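Side-chain contacts in ferredoxin CarAc (Pseudomonas resinovorans, PDB 7BUH), which carries electrons through its Rieske-type [2Fe-2S] cluster from the reductase CarAd to the terminal oxygenase CarAa of carbazole 1,9a-dioxygenase: residues T57-D61 and V62-P66; A71-V74 and C75-M78; E94-G98 and E99-A103. One frame throughout, in Å; residues are numbered along the deposited sequence.

How the contacts relate
All three contacts are local: two hairpin turns and one broader bend, met in series along the chain; none nests in or crosses another. Contact 1 comes first. It closes the hairpin of strands 57-59 and 62-64 and runs on into the cluster ligand Cys65. Contact 2 turns the chain between strands 71-73 and 79-81 of the same four-stranded antiparallel sheet. The two touch because strands 62-64 and 71-73 are neighbours: Ile63 pairs with Phe72, and Asp61 with Val74, through the backbone. Contact 3 closes the hairpin of strands 90-96 and 99-103 in the larger, six-stranded sheet. Its centre lies about 22 Å from that of contact 1 and about 20 Å from that of contact 2.

Contact 1 of 3, residues T57-D61 and V62-P66; sequences TLDGD and VIECP. With NA (sodium ion), chain C; FES (Fe2/s2 (inorganic) cluster), chain B; EDO (1,2-ethanediol), chain D.
A beta hairpin in the cluster-binding part of the Rieske fold joins strands 57-59 and 62-64 through a type II' turn from Asp59 to Val62. Thr57 and Glu64 exchange two backbone bonds, and so do Asp59 and Val62; Asp59 N to Val62 O is 2.8 Å. Thr57, Asp59, Val62 and Glu64 put their side chains on one face. There a sodium ion bridges the strands: it is bound by Asp59 OD2 at 2.4 Å and Glu64 OE2 at 2.2 Å. The Asp59 side chain turns away from its own backbone N (chi1 -172°), and the Glu64 chain is extended beyond CG, which brings the two carboxylates together at the metal with their planes 73° apart. Two waters also bind the ion, and both donate to Glu64 OE1. On the other face Leu58 CD2 lies 4.2 Å from Ile63 CB, and both side chains pack on Tyr33 and Ile19. Just past the strand, Cys65 SG binds iron FE2 of the cluster at 2.3 Å. The ion probably offsets the repulsion expected between carboxylate oxygens 3.4 Å apart, Asp59 OD2 and Glu64 OE2.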
loop_
_atom_site.group_PDB
_atom_site.type_symbol
_atom_site.label_atom_id
_atom_site.label_comp_id
_atom_site.label_asym_id
_atom_site.label_seq_id
_atom_site.Cartn_x
_atom_site.Cartn_y
_atom_site.Cartn_z
ATOM N N THR A 57 7.880 -6.207 7.188
ATOM C CA THR A 57 7.266 -7.217 8.072
ATOM C C THR A 57 5.964 -6.642 8.599
ATOM O O THR A 57 6.015 -5.552 9.194
ATOM C CB THR A 57 8.208 -7.552 9.235
ATOM O OG1 THR A 57 9.424 -8.019 8.627
ATOM C CG2 THR A 57 7.606 -8.565 10.178
ATOM N N LEU A 58 4.867 -7.376 8.471
ATOM C CA LEU A 58 3.613 -6.989 9.161
ATOM C C LEU A 58 3.618 -7.486 10.605
ATOM O O LEU A 58 4.021 -8.624 10.878
ATOM C CB LEU A 58 2.414 -7.563 8.411
ATOM C CG LEU A 58 2.008 -6.799 7.166
ATOM C CD1 LEU A 58 1.104 -7.648 6.288
ATOM C CD2 LEU A 58 1.336 -5.472 7.544
ATOM N N ASP A 59 3.123 -6.650 11.498
ATOM C CA ASP A 59 2.870 -6.984 12.908
ATOM C C ASP A 59 1.420 -6.569 13.143
ATOM O O ASP A 59 1.181 -5.366 13.353
ATOM C CB ASP A 59 3.886 -6.288 13.801
ATOM C CG ASP A 59 3.843 -6.716 15.256
ATOM O OD1 ASP A 59 2.788 -7.207 15.714
ATOM O OD2 ASP A 59 4.905 -6.544 15.922
ATOM N N GLY A 60 0.492 -7.505 12.946
ATOM C CA GLY A 60 -0.948 -7.199 12.835
ATOM C C GLY A 60 -1.220 -6.214 11.709
ATOM O O GLY A 60 -0.904 -6.543 10.555
ATOM N N ASP A 61 -1.809 -5.053 12.014
ATOM C CA ASP A 61 -2.162 -4.045 10.980
ATOM C C ASP A 61 -1.036 -3.011 10.857
ATOM O O ASP A 61 -1.278 -1.992 10.274
ATOM C CB ASP A 61 -3.512 -3.385 11.274
ATOM C CG ASP A 61 -3.703 -3.059 12.742
ATOM O OD1 ASP A 61 -2.660 -2.773 13.402
ATOM O OD2 ASP A 61 -4.885 -3.171 13.240
ATOM N N VAL A 62 0.148 -3.278 11.397
ATOM C CA VAL A 62 1.303 -2.356 11.243
ATOM C C VAL A 62 2.360 -2.940 10.300
ATOM O O VAL A 62 2.801 -4.066 10.521
ATOM C CB VAL A 62 1.907 -1.987 12.598
ATOM C CG1 VAL A 62 3.152 -1.156 12.407
ATOM C CG2 VAL A 62 0.878 -1.263 13.442
ATOM N N ILE A 63 2.756 -2.152 9.292
ATOM C CA ILE A 63 3.904 -2.506 8.419
ATOM C C ILE A 63 5.165 -1.888 9.027
ATOM O O ILE A 63 5.211 -0.656 9.204
ATOM C CB ILE A 63 3.695 -2.077 6.953
ATOM C CG1 ILE A 63 4.872 -2.547 6.102
ATOM C CG2 ILE A 63 3.467 -0.579 6.803
ATOM C CD1 ILE A 63 5.110 -4.041 6.166
ATOM N N GLU A 64 6.162 -2.728 9.263
ATOM C CA GLU A 64 7.513 -2.351 9.732
ATOM C C GLU A 64 8.437 -2.210 8.519
ATOM O O GLU A 64 8.633 -3.188 7.798
ATOM C CB GLU A 64 8.034 -3.383 10.728
ATOM C CG GLU A 64 7.130 -3.528 11.923
ATOM C CD GLU A 64 7.457 -4.672 12.869
ATOM O OE1 GLU A 64 8.210 -5.580 12.458
ATOM O OE2 GLU A 64 6.954 -4.634 14.039
ATOM N N CYS A 65 8.975 -1.002 8.323
ATOM C CA CYS A 65 9.906 -0.674 7.232
ATOM C C CYS A 65 11.201 -1.468 7.406
ATOM O O CYS A 65 11.766 -1.487 8.496
ATOM C CB CYS A 65 10.245 0.811 7.268
ATOM S SG CYS A 65 11.425 1.237 5.970
ATOM N N PRO A 66 11.739 -2.103 6.353
ATOM C CA PRO A 66 12.970 -2.882 6.502
ATOM C C PRO A 66 14.245 -2.044 6.670
ATOM O O PRO A 66 15.240 -2.593 7.110
ATOM C CB PRO A 66 12.994 -3.683 5.190
ATOM C CG PRO A 66 12.314 -2.802 4.188
ATOM C CD PRO A 66 11.211 -2.136 4.982
HETATM NA NA NA C . 7.210 -6.121 15.664
HETATM FE FE1 FES B . 13.556 5.001 7.157
HETATM FE FE2 FES B . 11.531 3.527 6.226
HETATM S S1 FES B . 13.253 4.277 5.045
HETATM S S2 FES B . 11.975 4.040 8.349
HETATM C C1 EDO D . 0.717 -10.414 12.091
HETATM O O1 EDO D . 1.078 -10.178 13.441
HETATM C C2 EDO D . 1.874 -10.698 11.219
HETATM O O2 EDO D . 1.541 -10.780 9.864
HETATM O O HOH W 1 11.001 -5.065 8.566
HETATM O O HOH W 2 7.445 -8.116 13.995
HETATM O O HOH W 3 9.449 -6.143 14.948
#

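Contact 2 of 3, residues A71-V74 and C75-M78; sequences AFNV and CTGM
The backbone turns back after strand 71-73, with Asn73 N bonded to Met78 O at 2.9 Å and Gly77 N to Asn73 O at 2.8 Å. The side chain of Asn73 reaches into the bend. Its chi1 (-174°) swings CG toward the bend, and the turn about chi2 sets OD1 before the amides of Cys75 and Thr76. Cys75 N donates to OD1 at 2.9 Å, which makes an Asx turn, and Thr76 N donates to the same OD1 at 3.1 Å. The two donors come from opposite faces of the amide plane, and both bonds are bent, with N-H...O angles of 132° and 144°. The Thr76 side chain crosses that of Asn73 at about a right angle, and Thr76 OG1 lies 3.3 Å from Asn73 CB. The same OG1 accepts from Met78 N at 3.1 Å, which makes an ST turn. Phe72 CD1 approaches Gly77 O at 3.5 Å. The Phe72 ring also packs on the loop residues Cys46, a cluster ligand, and Cys84, while Val74 packs on Tyr33, Val35 and Tyr40. Side-chain oxygens thus take up three backbone N-H groups of the bend. With Asn73 OD1 gripped by two donors, the rotation of the amide should be well fixed, and the turn is held by its side chains as well as by its backbone.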
loop_
_atom_site.group_PDB
_atom_site.type_symbol
_atom_site.label_atom_id
_atom_site.label_comp_id
_atom_site.label_asym_id
_atom_site.label_seq_id
_atom_site.Cartn_x
_atom_site.Cartn_y
_atom_site.Cartn_z
ATOM N N ALA A 71 7.485 2.551 11.033
ATOM C CA ALA A 71 6.293 1.722 10.784
ATOM C C ALA A 71 5.079 2.606 10.529
ATOM O O ALA A 71 5.116 3.805 10.893
ATOM C CB ALA A 71 6.060 0.769 11.930
ATOM N N PHE A 72 4.078 2.026 9.872
ATOM C CA PHE A 72 2.813 2.696 9.510
ATOM C C PHE A 72 1.666 1.759 9.803
ATOM O O PHE A 72 1.834 0.542 9.604
ATOM C CB PHE A 72 2.757 3.046 8.026
ATOM C CG PHE A 72 3.847 3.983 7.593
ATOM C CD1 PHE A 72 3.657 5.363 7.639
ATOM C CD2 PHE A 72 5.057 3.488 7.135
ATOM C CE1 PHE A 72 4.659 6.214 7.203
ATOM C CE2 PHE A 72 6.060 4.341 6.727
ATOM C CZ PHE A 72 5.859 5.705 6.763
ATOM N N ASN A 73 0.522 2.311 10.199
ATOM C CA ASN A 73 -0.748 1.541 10.227
ATOM C C ASN A 73 -1.182 1.365 8.766
ATOM O O ASN A 73 -1.298 2.387 8.092
ATOM C CB ASN A 73 -1.807 2.253 11.054
ATOM C CG ASN A 73 -3.050 1.398 11.189
ATOM O OD1 ASN A 73 -3.801 1.238 10.239
ATOM N ND2 ASN A 73 -3.296 0.884 12.377
ATOM N N VAL A 74 -1.388 0.140 8.271
ATOM C CA VAL A 74 -1.724 -0.096 6.832
ATOM C C VAL A 74 -3.153 0.357 6.482
ATOM O O VAL A 74 -3.441 0.611 5.282
ATOM C CB VAL A 74 -1.465 -1.557 6.415
ATOM C CG1 VAL A 74 -0.002 -1.955 6.610
ATOM C CG2 VAL A 74 -2.376 -2.528 7.122
ATOM N N CYS A 75 -4.033 0.442 7.479
ATOM C CA CYS A 75 -5.456 0.851 7.336
ATOM C C CYS A 75 -5.553 2.370 7.167
ATOM O O CYS A 75 -6.386 2.852 6.362
ATOM C CB CYS A 75 -6.225 0.441 8.589
ATOM S SG CYS A 75 -6.157 -1.329 8.958
ATOM N N THR A 76 -4.771 3.126 7.935
ATOM C CA THR A 76 -4.858 4.612 7.974
ATOM C C THR A 76 -3.734 5.293 7.188
ATOM O O THR A 76 -3.893 6.493 6.885
ATOM C CB THR A 76 -4.845 5.117 9.419
ATOM O OG1 THR A 76 -3.578 4.831 9.997
ATOM C CG2 THR A 76 -5.965 4.524 10.250
ATOM N N GLY A 77 -2.617 4.580 6.982
ATOM C CA GLY A 77 -1.377 5.123 6.425
ATOM C C GLY A 77 -0.623 5.962 7.434
ATOM O O GLY A 77 0.384 6.531 7.058
ATOM N N MET A 78 -1.077 6.046 8.683
ATOM C CA MET A 78 -0.484 7.010 9.637
ATOM C C MET A 78 0.784 6.410 10.215
ATOM O O MET A 78 0.849 5.210 10.456
ATOM C CB MET A 78 -1.473 7.367 10.747
ATOM C CG MET A 78 -2.659 8.127 10.234
ATOM S SD MET A 78 -2.233 9.747 9.554
ATOM C CE MET A 78 -1.611 10.573 11.020
#

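Contact 3 of 3, residues E94-G98 and E99-A103; sequences EVKEG and EVYVA
Lys96 lays its aliphatic chain over one face of the Tyr101 ring. Its CD sits 3.9 Å from the ring centroid, 24° off the ring normal and displaced toward the rim, a CH-pi contact. The two side chains cross at about a right angle. CE lies near the CB end of the ring, 3.6 Å from Tyr101 CB. The chain then bends at its last torsion (chi4 -85°), and NZ pairs with Glu94 OE2 in a salt bridge, whose modelled 2.5 Å is doubtfully short. Lys96 also makes a cation-pi contact with Trp5 of strand 5-10. Glu94 O lies at the edge of the tyrosine ring, near its plane, and accepts from Tyr101 N at 2.8 Å. One water joins the ring to the turn: it donates to Lys96 O and is hydrogen-bonded to Tyr101 OH, each at 2.8 Å. On the other face of the hairpin Val95 CG2 meets Val100 CG2 at 4.5 Å, and both valines pack on Phe39. Lys96 and Glu99, the last hydrogen-bonded pair, flank Glu97 and Gly98, both with positive phi. This is a beta hairpin with a two-residue type I' turn, within the six-stranded antiparallel sheet of this Rieske domain.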
loop_
_atom_site.group_PDB
_atom_site.type_symbol
_atom_site.label_atom_id
_atom_site.label_comp_id
_atom_site.label_asym_id
_atom_site.label_seq_id
_atom_site.Cartn_x
_atom_site.Cartn_y
_atom_site.Cartn_z
ATOM N N GLU A 94 -10.509 -3.846 -3.341
ATOM C CA GLU A 94 -11.763 -4.647 -3.483
ATOM C C GLU A 94 -11.371 -6.042 -3.952
ATOM O O GLU A 94 -10.588 -6.133 -4.904
ATOM C CB GLU A 94 -12.731 -3.986 -4.469
ATOM C CG GLU A 94 -13.533 -2.831 -3.860
ATOM C CD GLU A 94 -14.469 -2.007 -4.767
ATOM O OE1 GLU A 94 -14.986 -0.963 -4.279
ATOM O OE2 GLU A 94 -14.701 -2.384 -5.953
ATOM N N VAL A 95 -11.954 -7.088 -3.357
ATOM C CA VAL A 95 -11.895 -8.469 -3.914
ATOM C C VAL A 95 -13.113 -8.628 -4.829
ATOM O O VAL A 95 -14.213 -8.405 -4.371
ATOM C CB VAL A 95 -11.851 -9.540 -2.822
ATOM C CG1 VAL A 95 -11.633 -10.919 -3.426
ATOM C CG2 VAL A 95 -10.792 -9.213 -1.784
ATOM N N LYS A 96 -12.874 -8.881 -6.107
ATOM C CA LYS A 96 -13.930 -9.020 -7.138
ATOM C C LYS A 96 -13.756 -10.392 -7.794
ATOM O O LYS A 96 -12.666 -10.684 -8.358
ATOM C CB LYS A 96 -13.848 -7.872 -8.151
ATOM C CG LYS A 96 -13.779 -6.437 -7.638
ATOM C CD LYS A 96 -13.265 -5.470 -8.738
ATOM C CE LYS A 96 -12.660 -4.136 -8.311
ATOM N NZ LYS A 96 -13.648 -3.061 -8.094
ATOM N N GLU A 97 -14.767 -11.260 -7.674
ATOM C CA GLU A 97 -14.728 -12.656 -8.183
ATOM C C GLU A 97 -13.449 -13.341 -7.670
ATOM O O GLU A 97 -12.813 -14.042 -8.470
ATOM C CB GLU A 97 -14.681 -12.721 -9.716
ATOM C CG GLU A 97 -15.759 -11.940 -10.443
ATOM C CD GLU A 97 -17.134 -12.603 -10.442
ATOM O OE1 GLU A 97 -17.289 -13.695 -9.888
ATOM O OE2 GLU A 97 -18.054 -11.988 -10.933
ATOM N N GLY A 98 -13.079 -13.136 -6.400
ATOM C CA GLY A 98 -11.954 -13.845 -5.748
ATOM C C GLY A 98 -10.587 -13.310 -6.162
ATOM O O GLY A 98 -9.523 -13.928 -5.809
ATOM N N GLU A 99 -10.590 -12.172 -6.843
ATOM C CA GLU A 99 -9.347 -11.512 -7.276
ATOM C C GLU A 99 -9.220 -10.168 -6.572
ATOM O O GLU A 99 -10.201 -9.429 -6.521
ATOM C CB GLU A 99 -9.358 -11.425 -8.799
ATOM C CG GLU A 99 -9.041 -12.792 -9.403
ATOM C CD GLU A 99 -8.111 -12.784 -10.601
ATOM O OE1 GLU A 99 -8.634 -12.766 -11.728
ATOM O OE2 GLU A 99 -6.872 -12.838 -10.393
ATOM N N VAL A 100 -8.002 -9.868 -6.133
ATOM C CA VAL A 100 -7.688 -8.612 -5.392
ATOM C C VAL A 100 -7.410 -7.500 -6.413
ATOM O O VAL A 100 -6.568 -7.703 -7.329
ATOM C CB VAL A 100 -6.469 -8.822 -4.478
ATOM C CG1 VAL A 100 -6.129 -7.516 -3.782
ATOM C CG2 VAL A 100 -6.748 -9.954 -3.490
ATOM N N TYR A 101 -8.109 -6.395 -6.270
ATOM C CA TYR A 101 -7.886 -5.169 -7.060
ATOM C C TYR A 101 -7.580 -4.016 -6.130
ATOM O O TYR A 101 -8.287 -3.816 -5.121
ATOM C CB TYR A 101 -9.123 -4.816 -7.884
ATOM C CG TYR A 101 -9.430 -5.805 -8.968
ATOM C CD1 TYR A 101 -10.039 -7.011 -8.658
ATOM C CD2 TYR A 101 -9.199 -5.519 -10.301
ATOM C CE1 TYR A 101 -10.342 -7.944 -9.638
ATOM C CE2 TYR A 101 -9.498 -6.442 -11.302
ATOM C CZ TYR A 101 -10.094 -7.659 -10.966
ATOM O OH TYR A 101 -10.447 -8.595 -11.907
ATOM N N VAL A 102 -6.597 -3.217 -6.522
ATOM C CA VAL A 102 -6.306 -1.956 -5.804
ATOM C C VAL A 102 -6.679 -0.770 -6.691
ATOM O O VAL A 102 -6.386 -0.785 -7.875
ATOM C CB VAL A 102 -4.855 -1.936 -5.270
ATOM C CG1 VAL A 102 -3.787 -2.037 -6.345
ATOM C CG2 VAL A 102 -4.635 -0.698 -4.433
ATOM N N ALA A 103 -7.325 0.226 -6.111
ATOM C CA ALA A 103 -7.689 1.462 -6.817
ATOM C C ALA A 103 -6.398 2.101 -7.331
ATOM O O ALA A 103 -5.309 1.970 -6.660
ATOM C CB ALA A 103 -8.476 2.370 -5.932
HETATM O O HOH W 4 -12.316 -10.505 -11.145
#